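Local atomic coordinates of sulfite dehydrogenase (Paracoccus pantotrophus, PDB entry 2XTS), a protein that oxidises protein-bound sulfane sulfur as the molybdenum-cofactor subunit of the SoxCD complex, probably passing the electrons to its haem-carrying cytochrome partner. Residues Asp105-Pro110 with Leu194-Asn199; Met146-Val151 with Pro210-Val215; Lys265-Ser270 with Gln374-Lys379; Leu284-Leu289 with Val302-Gly307. All coordinates share one frame; numbering follows the deposited sequence. Where two conformers were deposited one is given.

Interaction 1: Asp105-Pro110 with Leu194-Asn199; sequences DLLRFP and LAFFAN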
# COMPACT_ATOMS: atom_id res chain seq x y z
N ASP A 105 -4.94 25.49 -1.00
CA ASP A 105 -3.77 26.10 -1.61
C ASP A 105 -2.68 25.05 -1.89
O ASP A 105 -2.03 25.05 -2.93
CB ASP A 105 -3.11 27.17 -0.71
CG ASP A 105 -3.98 28.38 -0.44
OD1 ASP A 105 -4.79 28.77 -1.32
OD2 ASP A 105 -3.77 28.99 0.64
N LEU A 106 -2.44 24.20 -0.90
CA LEU A 106 -1.36 23.24 -0.99
C LEU A 106 -1.54 22.23 -2.12
O LEU A 106 -0.56 21.75 -2.69
CB LEU A 106 -1.19 22.54 0.35
CG LEU A 106 -0.68 23.47 1.46
CD1 LEU A 106 -0.71 22.75 2.79
CD2 LEU A 106 0.72 24.04 1.22
N LEU A 107 -2.80 21.92 -2.46
CA LEU A 107 -3.10 21.02 -3.57
C LEU A 107 -2.83 21.65 -4.94
O LEU A 107 -3.03 21.01 -5.96
CB LEU A 107 -4.55 20.54 -3.52
CG LEU A 107 -4.92 19.62 -2.36
CD1 LEU A 107 -6.42 19.45 -2.37
CD2 LEU A 107 -4.23 18.25 -2.48
N ARG A 108 -2.38 22.90 -4.98
CA ARG A 108 -2.14 23.61 -6.23
C ARG A 108 -0.68 23.78 -6.58
O ARG A 108 -0.38 24.28 -7.66
CB ARG A 108 -2.85 24.96 -6.18
CG ARG A 108 -4.31 24.86 -5.94
CD ARG A 108 -4.96 26.19 -5.75
NE ARG A 108 -4.94 26.95 -6.99
CZ ARG A 108 -5.45 28.16 -7.14
NH1 ARG A 108 -6.00 28.79 -6.11
NH2 ARG A 108 -5.41 28.74 -8.33
N PHE A 109 0.22 23.38 -5.68
CA PHE A 109 1.66 23.42 -5.95
C PHE A 109 2.14 22.20 -6.74
O PHE A 109 1.57 21.11 -6.63
CB PHE A 109 2.46 23.45 -4.66
CG PHE A 109 2.49 24.80 -3.97
CD1 PHE A 109 3.43 25.75 -4.33
CD2 PHE A 109 1.58 25.12 -2.97
CE1 PHE A 109 3.48 26.97 -3.69
CE2 PHE A 109 1.62 26.35 -2.34
CZ PHE A 109 2.56 27.27 -2.71
N PRO A 110 3.24 22.35 -7.48
CA PRO A 110 3.80 21.21 -8.19
C PRO A 110 4.15 20.08 -7.23
O PRO A 110 4.73 20.30 -6.16
CB PRO A 110 5.05 21.80 -8.86
CG PRO A 110 4.67 23.23 -9.10
CD PRO A 110 3.90 23.62 -7.86
N LEU A 194 6.53 18.06 2.13
CA LEU A 194 5.25 18.08 2.82
C LEU A 194 4.34 17.11 2.09
O LEU A 194 3.88 17.39 0.98
CB LEU A 194 4.67 19.51 2.85
CG LEU A 194 3.38 19.69 3.63
CD1 LEU A 194 3.64 19.53 5.14
CD2 LEU A 194 2.72 21.03 3.29
N ALA A 195 4.09 15.97 2.73
CA ALA A 195 3.34 14.88 2.11
C ALA A 195 1.89 14.92 2.50
O ALA A 195 1.56 15.17 3.65
CB ALA A 195 3.93 13.55 2.53
N PHE A 196 1.02 14.68 1.52
CA PHE A 196 -0.42 14.55 1.76
C PHE A 196 -0.95 13.17 1.47
O PHE A 196 -2.00 12.79 2.02
CB PHE A 196 -1.26 15.49 0.89
CG PHE A 196 -0.64 16.80 0.60
CD1 PHE A 196 -0.26 17.64 1.66
CD2 PHE A 196 -0.43 17.22 -0.70
CE1 PHE A 196 0.33 18.86 1.40
CE2 PHE A 196 0.16 18.45 -0.96
CZ PHE A 196 0.54 19.27 0.09
N PHE A 197 -0.25 12.43 0.63
CA PHE A 197 -0.70 11.08 0.26
C PHE A 197 0.37 10.08 0.66
O PHE A 197 1.55 10.36 0.55
CB PHE A 197 -0.90 10.97 -1.25
CG PHE A 197 -1.94 11.88 -1.79
CD1 PHE A 197 -3.27 11.51 -1.86
CD2 PHE A 197 -1.57 13.11 -2.26
CE1 PHE A 197 -4.21 12.39 -2.40
CE2 PHE A 197 -2.51 13.98 -2.78
CZ PHE A 197 -3.82 13.61 -2.86
N ALA A 198 -0.07 8.92 1.14
CA ALA A 198 0.82 7.82 1.52
C ALA A 198 0.17 6.54 1.05
O ALA A 198 -0.97 6.23 1.40
CB ALA A 198 1.06 7.80 3.00
N ASN A 199 0.88 5.79 0.21
CA ASN A 199 0.40 4.55 -0.39
C ASN A 199 -0.95 4.79 -1.08
O ASN A 199 -1.92 4.06 -0.87
CB ASN A 199 0.33 3.43 0.64
CG ASN A 199 1.69 2.91 1.03
OD1 ASN A 199 2.70 3.16 0.37
ND2 ASN A 199 1.73 2.18 2.13
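Leu106, the last residue of helix 103-106, and Leu107 just after it lie against Leu194 and Phe196 of a strand; the side chains meet by apolar contact alone, with no hydrogen bond between the segments. On the helix side Leu106 contributes more than Leu107. Its CB sits 3.7 Å from Phe196 CZ, coming at the ring obliquely, while further out its CD1 reaches Leu194 CD2 at 3.9 Å, the two leucine side chains crossing at about a right angle. Leu107 adds a looser touch, CD2 to Phe196 CD2 at 4.3 Å. The Phe196 ring projects toward the leucines with CG anti to the carbonyl carbon, its chi1 of -34° well off the staggered -60°, and Leu194 O of its own strand stands 3.8 Å above one ring face, toward the rim.

Hydrogen bonding stays within the segments. Arg108 N bonds to Asp105 O at 3.0 Å, and the type I turn from Leu106 to Phe109 that follows is closed only weakly, Phe109 N to Leu106 O at 3.5 Å. On the strand, Phe196 and Phe197 both face Val149, forming a classic beta bulge.

In the molybdopterin-binding domain, Phe103 meets the Phe196 ring edge-to-face, Leu156 of helix 153-160 packs on Leu106, and strand 193-198 is hydrogen-bonded to strands 143-152 and 212-214.

Interaction 2: Met146-Val151 with Pro210-Val215; sequences MEYVGV and PARLVV. With MTE (phosphonic acidmono-(2-amino-5,6-dimercapto-4-oxo-3,7,8a,9,10,10a-hexahydro-4H-8-oxa-1,3,9,10-tetraaza-anthracen-7-ylmethyl)ester), chain E.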
# COMPACT_ATOMS: atom_id res chain seq x y z
N MET A 146 6.43 3.77 2.95
CA MET A 146 5.30 4.15 2.13
C MET A 146 5.76 4.97 0.92
O MET A 146 6.82 5.61 0.92
CB MET A 146 4.28 4.97 2.93
CG MET A 146 3.89 4.29 4.21
SD MET A 146 2.47 5.09 4.98
CE MET A 146 2.36 4.14 6.49
N GLU A 147 4.92 4.95 -0.11
CA GLU A 147 5.04 5.83 -1.27
C GLU A 147 4.33 7.14 -0.96
O GLU A 147 3.11 7.14 -0.81
CB GLU A 147 4.39 5.17 -2.48
CG GLU A 147 4.39 6.03 -3.75
CD GLU A 147 3.50 5.45 -4.84
OE1 GLU A 147 2.27 5.43 -4.68
OE2 GLU A 147 4.02 5.06 -5.90
N TYR A 148 5.07 8.24 -0.92
CA TYR A 148 4.52 9.55 -0.55
C TYR A 148 4.37 10.42 -1.76
O TYR A 148 5.25 10.42 -2.64
CB TYR A 148 5.43 10.24 0.46
CG TYR A 148 5.45 9.55 1.79
CD1 TYR A 148 4.42 9.75 2.70
CD2 TYR A 148 6.51 8.73 2.17
CE1 TYR A 148 4.42 9.10 3.92
CE2 TYR A 148 6.51 8.09 3.39
CZ TYR A 148 5.47 8.29 4.27
OH TYR A 148 5.48 7.64 5.50
N VAL A 149 3.30 11.20 -1.78
CA VAL A 149 3.17 12.28 -2.74
C VAL A 149 2.85 13.56 -1.98
O VAL A 149 2.04 13.58 -1.04
CB VAL A 149 2.08 11.99 -3.81
CG1 VAL A 149 1.89 13.17 -4.78
CG2 VAL A 149 2.44 10.73 -4.55
N GLY A 150 3.48 14.64 -2.41
CA GLY A 150 3.28 15.94 -1.80
C GLY A 150 4.06 16.99 -2.53
O GLY A 150 4.24 16.88 -3.75
N VAL A 151 4.47 18.01 -1.79
CA VAL A 151 5.12 19.16 -2.38
C VAL A 151 6.47 19.34 -1.68
O VAL A 151 6.54 19.29 -0.45
CB VAL A 151 4.24 20.43 -2.19
CG1 VAL A 151 4.96 21.68 -2.64
CG2 VAL A 151 2.88 20.27 -2.89
N PRO A 210 -3.93 16.08 7.75
CA PRO A 210 -3.80 15.92 6.31
C PRO A 210 -2.41 16.18 5.72
O PRO A 210 -2.26 16.12 4.51
CB PRO A 210 -4.82 16.92 5.77
CG PRO A 210 -4.67 18.05 6.74
CD PRO A 210 -4.44 17.42 8.09
N ALA A 211 -1.40 16.47 6.54
CA ALA A 211 -0.09 16.79 6.03
C ALA A 211 1.00 16.50 7.06
O ALA A 211 0.88 16.89 8.23
CB ALA A 211 -0.04 18.28 5.60
N ARG A 212 2.08 15.86 6.62
CA ARG A 212 3.25 15.58 7.45
C ARG A 212 4.52 15.91 6.69
O ARG A 212 4.51 15.93 5.46
CB ARG A 212 3.30 14.12 7.92
CG ARG A 212 3.81 13.14 6.85
CD ARG A 212 3.91 11.73 7.36
NE ARG A 212 4.80 11.65 8.52
CZ ARG A 212 4.80 10.65 9.39
NH1 ARG A 212 4.12 9.53 9.13
NH2 ARG A 212 5.55 10.72 10.48
N LEU A 213 5.62 16.07 7.41
CA LEU A 213 6.92 16.03 6.78
C LEU A 213 7.41 14.62 6.55
O LEU A 213 7.24 13.75 7.40
CB LEU A 213 7.96 16.78 7.61
CG LEU A 213 7.68 18.27 7.85
CD1 LEU A 213 8.85 18.94 8.59
CD2 LEU A 213 7.37 19.00 6.55
N VAL A 214 8.04 14.45 5.40
CA VAL A 214 8.76 13.24 5.00
C VAL A 214 10.22 13.68 4.84
O VAL A 214 10.51 14.63 4.09
CB VAL A 214 8.18 12.61 3.71
CG1 VAL A 214 9.11 11.56 3.15
CG2 VAL A 214 6.83 12.04 4.03
N VAL A 215 11.12 13.05 5.62
CA VAL A 215 12.53 13.49 5.74
C VAL A 215 13.43 12.29 5.42
O VAL A 215 13.85 11.55 6.32
CB VAL A 215 12.80 14.02 7.17
CG1 VAL A 215 14.16 14.71 7.22
CG2 VAL A 215 11.64 14.94 7.65
N1 MTE E . 4.76 14.74 14.89
C2 MTE E . 4.01 15.32 15.82
N2 MTE E . 3.36 16.46 15.51
N3 MTE E . 3.86 14.79 17.05
C4 MTE E . 4.48 13.64 17.44
O4 MTE E . 4.28 13.21 18.60
N5 MTE E . 6.09 11.84 16.76
C6 MTE E . 7.26 11.72 15.92
C7 MTE E . 7.00 11.88 14.44
N8 MTE E . 6.23 13.08 14.20
C9 MTE E . 5.34 12.97 16.49
C10 MTE E . 5.46 13.60 15.17
C1' MTE E . 8.02 10.42 16.14
S1' MTE E . 8.98 10.24 17.59
C2' MTE E . 8.03 9.43 15.21
S2' MTE E . 9.02 8.04 15.37
C3' MTE E . 7.17 9.57 13.98
O3' MTE E . 6.31 10.73 13.98
C4' MTE E . 6.24 8.38 13.84
O4' MTE E . 5.49 8.48 12.63
P MTE E . 4.19 7.55 12.53
O1P MTE E . 4.83 6.13 12.65
O2P MTE E . 3.28 7.80 13.69
O3P MTE E . 3.64 7.79 11.17
O HOH W 1 2.71 8.18 6.78
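Tyr148 and Val214 pack across one intervening strand of the antiparallel sheet in the molybdopterin-binding domain: strand 193-198 lies between strands 143-152 and 212-214, and the two side chains meet over it. From CB, Tyr148 sets CG anti to the carbonyl carbon (chi1 -68°), which carries the ring over Val214. CG and CD1 each lie 3.6 Å from Val214 CG2, CE1 is at 3.8 Å from the same methyl, and CD2 also meets Val214 CG1. The methyl stands 3.5 Å from the ring centroid, almost on the normal, a CH-pi contact to one face.

At the tip, Tyr148 OH is 3.1 Å from water 1, which lies in the ring plane and accepts a bond from Arg212 NH1; a single water thus links the hydroxyl to the arginine. A leucine in place of Tyr148 would probably leave this water without its phenolic partner and Val214 CG2 without the flat face it rests on.

The guanidinium belongs to the observed cofactor pocket and grips the molybdopterin phosphate group twice. Trp223 O takes a further bond from NH2. Arg212 NH1 donates to MTE O3P at 2.7 Å (159°), and NH2 to the ester oxygen O4' at 3.1 Å, almost straight at 175°.

Interaction 3: Lys265-Ser270 with Gln374-Lys379; sequences KSVITS and QTWWVK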
# COMPACT_ATOMS: atom_id res chain seq x y z
N LYS A 265 20.97 -0.88 8.24
CA LYS A 265 20.41 -1.78 9.19
C LYS A 265 19.68 -2.90 8.45
O LYS A 265 19.28 -2.75 7.31
CB LYS A 265 19.43 -0.99 10.07
CG LYS A 265 18.93 -1.70 11.30
CD LYS A 265 18.28 -0.69 12.23
CE LYS A 265 17.57 -1.35 13.39
NZ LYS A 265 17.07 -0.35 14.38
N SER A 266 19.46 -4.00 9.14
CA SER A 266 18.70 -5.12 8.59
C SER A 266 18.17 -5.99 9.68
O SER A 266 18.68 -6.01 10.80
CB SER A 266 19.54 -5.99 7.66
OG SER A 266 20.51 -6.73 8.36
N VAL A 267 17.18 -6.79 9.32
CA VAL A 267 16.65 -7.81 10.20
C VAL A 267 16.03 -8.93 9.37
O VAL A 267 15.35 -8.65 8.38
CB VAL A 267 15.63 -7.26 11.25
CG1 VAL A 267 14.39 -6.63 10.59
CG2 VAL A 267 15.24 -8.35 12.25
N ILE A 268 16.27 -10.17 9.78
CA ILE A 268 15.58 -11.34 9.26
C ILE A 268 14.18 -11.39 9.90
O ILE A 268 14.04 -11.51 11.11
CB ILE A 268 16.38 -12.62 9.54
CG1 ILE A 268 17.65 -12.61 8.67
CG2 ILE A 268 15.54 -13.85 9.22
CD1 ILE A 268 18.73 -13.63 9.10
N THR A 269 13.15 -11.29 9.06
CA THR A 269 11.77 -11.31 9.55
C THR A 269 11.21 -12.72 9.65
O THR A 269 10.29 -12.94 10.42
CB THR A 269 10.88 -10.41 8.68
OG1 THR A 269 10.95 -10.83 7.31
CG2 THR A 269 11.38 -8.97 8.74
N SER A 270 11.77 -13.65 8.89
CA SER A 270 11.43 -15.04 9.08
C SER A 270 12.55 -15.94 8.60
O SER A 270 13.16 -15.69 7.60
CB SER A 270 10.15 -15.41 8.37
OG SER A 270 10.36 -15.52 6.98
N GLN A 374 21.23 -8.22 14.43
CA GLN A 374 20.34 -9.05 15.22
C GLN A 374 20.67 -10.53 15.00
O GLN A 374 20.93 -10.95 13.88
CB GLN A 374 18.89 -8.79 14.76
CG GLN A 374 17.85 -9.67 15.44
CD GLN A 374 17.72 -9.42 16.94
OE1 GLN A 374 17.91 -10.31 17.78
NE2 GLN A 374 17.42 -8.20 17.27
N THR A 375 20.65 -11.31 16.08
CA THR A 375 20.86 -12.75 16.02
C THR A 375 19.59 -13.47 16.42
O THR A 375 18.96 -13.12 17.43
CB THR A 375 21.95 -13.17 16.99
OG1 THR A 375 23.14 -12.39 16.76
CG2 THR A 375 22.30 -14.65 16.88
N TRP A 376 19.21 -14.48 15.65
CA TRP A 376 18.15 -15.41 16.05
C TRP A 376 18.75 -16.79 16.31
O TRP A 376 19.45 -17.36 15.45
CB TRP A 376 17.08 -15.62 14.97
CG TRP A 376 16.37 -14.40 14.49
CD1 TRP A 376 16.14 -14.10 13.18
CD2 TRP A 376 15.76 -13.33 15.25
NE1 TRP A 376 15.44 -12.94 13.07
CE2 TRP A 376 15.19 -12.44 14.32
CE3 TRP A 376 15.61 -13.07 16.61
CZ2 TRP A 376 14.54 -11.29 14.71
CZ3 TRP A 376 14.94 -11.93 17.00
CH2 TRP A 376 14.42 -11.06 16.06
N TRP A 377 18.43 -17.34 17.47
CA TRP A 377 18.76 -18.73 17.76
C TRP A 377 17.61 -19.62 17.31
O TRP A 377 16.54 -19.58 17.89
CB TRP A 377 19.05 -18.90 19.25
CG TRP A 377 19.40 -20.29 19.69
CD1 TRP A 377 20.06 -21.24 18.99
CD2 TRP A 377 19.15 -20.84 20.98
NE1 TRP A 377 20.24 -22.37 19.76
CE2 TRP A 377 19.71 -22.14 21.00
CE3 TRP A 377 18.55 -20.35 22.14
CZ2 TRP A 377 19.64 -22.97 22.12
CZ3 TRP A 377 18.48 -21.18 23.26
CH2 TRP A 377 19.02 -22.47 23.24
N VAL A 378 17.85 -20.41 16.27
CA VAL A 378 16.89 -21.39 15.79
C VAL A 378 17.23 -22.71 16.46
O VAL A 378 18.32 -23.24 16.29
CB VAL A 378 16.93 -21.56 14.26
CG1 VAL A 378 15.92 -22.61 13.78
CG2 VAL A 378 16.65 -20.23 13.56
N LYS A 379 16.29 -23.23 17.21
CA LYS A 379 16.47 -24.46 17.98
C LYS A 379 16.03 -25.67 17.16
O LYS A 379 15.38 -25.54 16.13
CB LYS A 379 15.72 -24.39 19.32
CG LYS A 379 16.24 -23.23 20.18
CD LYS A 379 15.57 -23.11 21.54
CE LYS A 379 14.22 -22.46 21.45
NZ LYS A 379 13.68 -22.20 22.81
O HOH W 2 20.76 -7.63 11.60
O HOH W 3 18.67 -10.39 11.43
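Trp376 turns CG anti to its own carbonyl carbon (chi1 -58°), which brings the indole toward Val267 and Ile268, while Val267 holds CG2 anti to its backbone N, on the side of the benzo part of the ring. One direct hydrogen bond joins the segments: Trp376 NE1 donates to Ile268 O at 2.8 Å, bent to 155° at the hydrogen. The oxygen lies near the indole plane, at its edge, whereas the donor is tilted 26° from the carbonyl plane. Apolar contact surrounds it. Val267 CG2 approaches Trp376 CZ2 obliquely at 3.9 Å, and Ile268 CB is 3.9 Å from Trp376 CD1, these two side chains running past each other in opposite directions. Within its own segment, Gln374 CG stands 3.7 Å above one indole face, toward the rim.

In the Mo-co dimerisation domain, whose sheet is consistent with the immunoglobulin-like fold of this family, strands 265-270 and 375-378 are not sheet neighbours, and two waters join their backbones. Water 2 donates to Ser266 O (2.8 Å) and accepts from Gln374 N (2.9 Å); water 3 accepts from Ile268 N (2.9 Å) and gives a weak bond to Gln374 O (3.4 Å). A phenylalanine in place of Trp376 would probably leave Ile268 O without its indole donor in this buried setting. Thr269 and Ser270 both face Ser287, a classic beta bulge, and Cys136 of helix 136-140 touches both Val267 and Trp376.

Interaction 4: Leu284-Leu289 with Val302-Gly307; sequences LVISGL and VSLDGG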
# COMPACT_ATOMS: atom_id res chain seq x y z
N LEU A 284 13.71 -23.99 3.18
CA LEU A 284 13.35 -22.94 4.12
C LEU A 284 13.69 -21.61 3.49
O LEU A 284 14.81 -21.41 3.02
CB LEU A 284 14.15 -23.10 5.42
CG LEU A 284 13.91 -22.11 6.55
CD1 LEU A 284 12.52 -22.25 7.13
CD2 LEU A 284 14.95 -22.28 7.62
N VAL A 285 12.71 -20.69 3.49
CA VAL A 285 12.95 -19.32 3.05
C VAL A 285 13.40 -18.46 4.22
O VAL A 285 12.74 -18.39 5.26
CB VAL A 285 11.66 -18.72 2.45
CG1 VAL A 285 11.88 -17.21 2.15
CG2 VAL A 285 11.23 -19.52 1.18
N ILE A 286 14.57 -17.84 4.08
CA ILE A 286 14.99 -16.76 4.96
C ILE A 286 14.62 -15.46 4.27
O ILE A 286 15.05 -15.21 3.16
CB ILE A 286 16.51 -16.81 5.29
CG1 ILE A 286 16.81 -18.16 5.99
CG2 ILE A 286 16.91 -15.58 6.08
CD1 ILE A 286 18.25 -18.37 6.32
N SER A 287 13.79 -14.66 4.94
CA SER A 287 13.31 -13.39 4.38
C SER A 287 13.66 -12.27 5.34
O SER A 287 13.62 -12.47 6.55
CB SER A 287 11.79 -13.44 4.22
OG SER A 287 11.29 -12.27 3.64
N GLY A 288 13.97 -11.09 4.82
CA GLY A 288 14.13 -9.96 5.70
C GLY A 288 14.17 -8.63 5.01
O GLY A 288 14.01 -8.51 3.79
N LEU A 289 14.39 -7.61 5.85
CA LEU A 289 14.41 -6.23 5.42
C LEU A 289 15.78 -5.58 5.69
O LEU A 289 16.41 -5.86 6.70
CB LEU A 289 13.36 -5.41 6.17
CG LEU A 289 11.92 -5.71 5.79
CD1 LEU A 289 10.97 -5.19 6.85
CD2 LEU A 289 11.65 -5.15 4.41
N VAL A 302 23.97 -12.97 4.85
CA VAL A 302 23.28 -13.76 5.85
C VAL A 302 24.24 -14.82 6.40
O VAL A 302 25.00 -15.45 5.63
CB VAL A 302 22.02 -14.38 5.24
CG1 VAL A 302 21.43 -15.43 6.17
CG2 VAL A 302 21.01 -13.32 4.94
N SER A 303 24.24 -15.00 7.71
CA SER A 303 24.98 -16.07 8.36
C SER A 303 24.03 -17.02 9.04
O SER A 303 23.01 -16.59 9.59
CB SER A 303 25.97 -15.50 9.38
OG SER A 303 26.69 -16.52 10.06
N LEU A 304 24.34 -18.31 8.99
CA LEU A 304 23.60 -19.31 9.74
C LEU A 304 24.32 -19.76 11.01
O LEU A 304 23.77 -20.59 11.75
CB LEU A 304 23.36 -20.56 8.87
CG LEU A 304 22.87 -20.32 7.43
CD1 LEU A 304 22.65 -21.67 6.77
CD2 LEU A 304 21.59 -19.46 7.40
N ASP A 305 25.54 -19.25 11.22
CA ASP A 305 26.41 -19.76 12.28
C ASP A 305 26.98 -18.65 13.14
O ASP A 305 28.08 -18.74 13.66
CB ASP A 305 27.50 -20.67 11.68
CG ASP A 305 28.43 -19.96 10.73
OD1 ASP A 305 28.34 -18.73 10.56
OD2 ASP A 305 29.30 -20.69 10.17
N GLY A 306 26.19 -17.59 13.34
CA GLY A 306 26.55 -16.52 14.28
C GLY A 306 27.67 -15.60 13.84
O GLY A 306 28.31 -14.96 14.68
N GLY A 307 27.91 -15.54 12.53
CA GLY A 307 28.90 -14.66 11.97
C GLY A 307 30.25 -15.27 11.67
O GLY A 307 31.15 -14.56 11.28
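Ile286 points its side chain at Val302 and Leu304, and its outermost methyl makes both contacts. CD1 lies anti to CA (chi2 178°), which stretches the CG1 branch out to its full length, and CG1 is anti to the carbonyl carbon. There CD1 lies 3.7 Å from Leu304 CD2 and 4.3 Å from Val302 CG1. Leu304 meets it obliquely: its side chain leaves the backbone in another direction, yet CD2 ends close to the isoleucine. Val302 faces the strand more directly but stays a looser neighbour. The contact is small, 97 Å² in all, and contains no hydrogen bond between the segments.

Ser303, between these two, turns away from Ile286 and organises the chain beyond the strand. Its OG accepts from Asp305 N at 3.2 Å (160°), an ST turn, and from Gly307 N at 2.9 Å (149°). Gly306 and Gly307 have positive phi, which favours glycine, and at Gly307 a CB would also press on the preceding carbonyl O.

The two strands are not adjacent: 325-333 and 311-316 separate 282-291 from 297-303 in the sheet, and the methyls meet through their side chains rather than as sheet neighbours, consistent with a sheet folded into a sandwich. Leu340 of strand 338-346 touches both Ile286 and Leu304, Ile268 of strand 265-270 packs on Ile286, and on the other side of strand 282-291 Val285 meets Phe109 of the second subunit.

How the interactions relate
The four contacts fall into two pairs, one in each domain. Interactions 1 and 2 share a sheet and touch through Ala195 N and Arg212 O, a probable hydrogen bond at 2.8 Å; interactions 3 and 4 are joined likewise along strands 265-270 and 282-291, their centres about 7 Å apart. Between the pairs, centres lie at least about 31 Å apart. All four are largely buried, though Leu107 and Leu304 are partly exposed. Chemistry follows place: interactions 1 and 4 rest on apolar side chains with no hydrogen bond across, interaction 3 adds an indole bond and bridging waters, and interaction 2 alone reaches the cofactor, using charge. Interactions 1, 2 and 4 also meet the second subunit.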